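PDB 3U6G: lipoprotein from Bacteroides vulgatus, which is of unknown function, though it adopts an immunoglobulin-like fold and probably sits anchored to the cell envelope through a lipid. Local coordinates for the interface of chains A and B. Sequence-based numbering; all coordinates share one arbitrary frame. Chains: chain A/B, uncharacterized protein DUF4425.

The interface of chains A and B. Residues chain A 26, 76-77, 79, 116, 118; chain B 32, 36-37, 70-71.
A:Thr118, A:Ile116 and A:Ser77 meet B:Phe71, B:Phe70 and B:Ala32 where the face of a chain A beta-sheet packs against strand ends and a loop residue of chain B, one part of a two-fold symmetric interface that joins two copies of the immunoglobulin-like domain in the deposited assembly; the structure alone does not settle whether this dimer forms outside the crystal. Chain A offers side chains from strands 24-33, 71-80 and 115-122, and chain B answers with the rings of two consecutive phenylalanines, splayed apart, and small residues beside them. The contact is one of shape, with no polar pair bridging the chains. A:Thr118 and B:Phe71 point at each other tip to tip. The threonine methyl CG2 lies over one face of the phenyl ring, 3.8 Å from its centroid in a CH-pi contact and displaced toward the rim, where CD1 of B:Phe71 is 3.5 Å from CG2 of A:Thr118. B:Phe71 reaches this methyl with CG anti to its backbone N (chi1 173°). CB of A:Ser77 lies on the same side of the ring, out past its rim, 4.0 Å from CD2 of B:Phe71. An alanine in place of B:Phe71 would probably open a gap beneath the A:Thr118 methyl and leave CB of A:Ser77 without this aromatic neighbour. CB of A:Ser77 also lies 4.0 Å from CB of B:Ala32. The second ring, B:Phe70, runs past A:Ile116 in the opposite direction, and CD1 of A:Ile116 touches CD1 of B:Phe70, 3.6 Å away. In that isoleucine chi1 (167°) sends CG1 away from the backbone N, and the turn at chi2 (57°) then brings CD1 over the phenyl rim. At the tip of the same ring, CZ of B:Phe70 abuts CB of A:Ser79 at 3.8 Å. Within chain B, the carbonyl O of B:Ala32 sits over the B:Phe70 face opposite CD1 of A:Ile116, offset toward the rim. Toward the margin of the patch, A:Ser26 lies against B:Gly36 and B:Pro37, the hydroxyl OG of A:Ser26 3.5 Å from CD of B:Pro37.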
loop_
_atom_site.group_PDB
_atom_site.type_symbol
_atom_site.label_atom_id
_atom_site.label_comp_id
_atom_site.label_asym_id
_atom_site.label_seq_id
_atom_site.Cartn_x
_atom_site.Cartn_y
_atom_site.Cartn_z
ATOM N N SER A 26 8.408 -7.787 -3.979
ATOM C CA SER A 26 6.984 -7.961 -3.726
ATOM C C SER A 26 6.303 -6.605 -3.741
ATOM O O SER A 26 6.897 -5.627 -3.299
ATOM C CB SER A 26 6.777 -8.633 -2.371
ATOM O OG SER A 26 7.239 -9.967 -2.409
ATOM N N GLY A 76 6.200 -1.462 -2.243
ATOM C CA GLY A 76 7.011 -2.621 -2.530
ATOM C C GLY A 76 8.155 -2.848 -1.571
ATOM O O GLY A 76 8.591 -1.947 -0.865
ATOM N N SER A 77 8.616 -4.092 -1.569
ATOM C CA SER A 77 9.837 -4.425 -0.854
ATOM C C SER A 77 10.761 -5.188 -1.767
ATOM O O SER A 77 10.342 -5.953 -2.641
ATOM C CB SER A 77 9.574 -5.247 0.407
ATOM O OG SER A 77 9.126 -6.535 0.062
ATOM N N SER A 79 14.375 -7.408 -1.388
ATOM C CA SER A 79 15.255 -8.047 -0.428
ATOM C C SER A 79 16.226 -9.009 -1.097
ATOM O O SER A 79 15.962 -9.524 -2.184
ATOM C CB SER A 79 14.429 -8.769 0.632
ATOM O OG SER A 79 13.613 -9.765 0.037
ATOM N N ILE A 116 17.385 -5.121 2.622
ATOM C CA ILE A 116 15.945 -4.924 2.739
ATOM C C ILE A 116 15.649 -3.458 2.444
ATOM O O ILE A 116 16.093 -2.564 3.181
ATOM C CB ILE A 116 15.403 -5.331 4.147
ATOM C CG1 ILE A 116 13.971 -4.816 4.354
ATOM C CG2 ILE A 116 16.315 -4.816 5.262
ATOM C CD1 ILE A 116 12.989 -5.286 3.308
ATOM N N THR A 118 12.479 -0.631 0.793
ATOM C CA THR A 118 11.068 -0.474 0.467
ATOM C C THR A 118 10.866 0.756 -0.403
ATOM O O THR A 118 11.718 1.649 -0.458
ATOM C CB THR A 118 10.203 -0.383 1.753
ATOM O OG1 THR A 118 10.525 0.807 2.499
ATOM C CG2 THR A 118 10.395 -1.620 2.618
ATOM N N ALA B 32 5.435 -8.121 3.573
ATOM C CA ALA B 32 6.380 -8.964 2.857
ATOM C C ALA B 32 7.214 -9.782 3.817
ATOM O O ALA B 32 7.507 -9.361 4.952
ATOM C CB ALA B 32 7.294 -8.136 1.940
ATOM N N GLY B 36 7.845 -13.571 -0.426
ATOM C CA GLY B 36 6.875 -12.794 -1.173
ATOM C C GLY B 36 5.914 -12.054 -0.262
ATOM O O GLY B 36 6.219 -11.787 0.906
ATOM N N PRO B 37 4.729 -11.740 -0.777
ATOM C CA PRO B 37 3.727 -11.099 0.068
ATOM C C PRO B 37 3.419 -11.917 1.320
ATOM O O PRO B 37 3.297 -13.138 1.252
ATOM C CB PRO B 37 2.515 -11.009 -0.850
ATOM C CG PRO B 37 3.084 -10.947 -2.213
ATOM C CD PRO B 37 4.283 -11.850 -2.169
ATOM N N PHE B 70 9.041 -8.955 7.404
ATOM C CA PHE B 70 9.975 -7.842 7.610
ATOM C C PHE B 70 9.445 -6.494 7.125
ATOM O O PHE B 70 10.147 -5.491 7.195
ATOM C CB PHE B 70 11.377 -8.160 7.048
ATOM C CG PHE B 70 11.407 -8.633 5.608
ATOM C CD1 PHE B 70 10.887 -7.878 4.584
ATOM C CD2 PHE B 70 11.992 -9.846 5.289
ATOM C CE1 PHE B 70 10.948 -8.339 3.257
ATOM C CE2 PHE B 70 12.058 -10.283 3.991
ATOM C CZ PHE B 70 11.516 -9.535 2.982
ATOM N N PHE B 71 8.183 -6.445 6.711
ATOM C CA PHE B 71 7.594 -5.209 6.220
ATOM C C PHE B 71 6.089 -5.305 6.228
ATOM O O PHE B 71 5.542 -6.347 5.902
ATOM C CB PHE B 71 8.086 -4.956 4.789
ATOM C CG PHE B 71 7.440 -3.798 4.074
ATOM C CD1 PHE B 71 7.601 -2.497 4.529
ATOM C CD2 PHE B 71 6.725 -4.015 2.901
ATOM C CE1 PHE B 71 7.045 -1.425 3.841
ATOM C CE2 PHE B 71 6.174 -2.962 2.196
ATOM C CZ PHE B 71 6.321 -1.665 2.673
#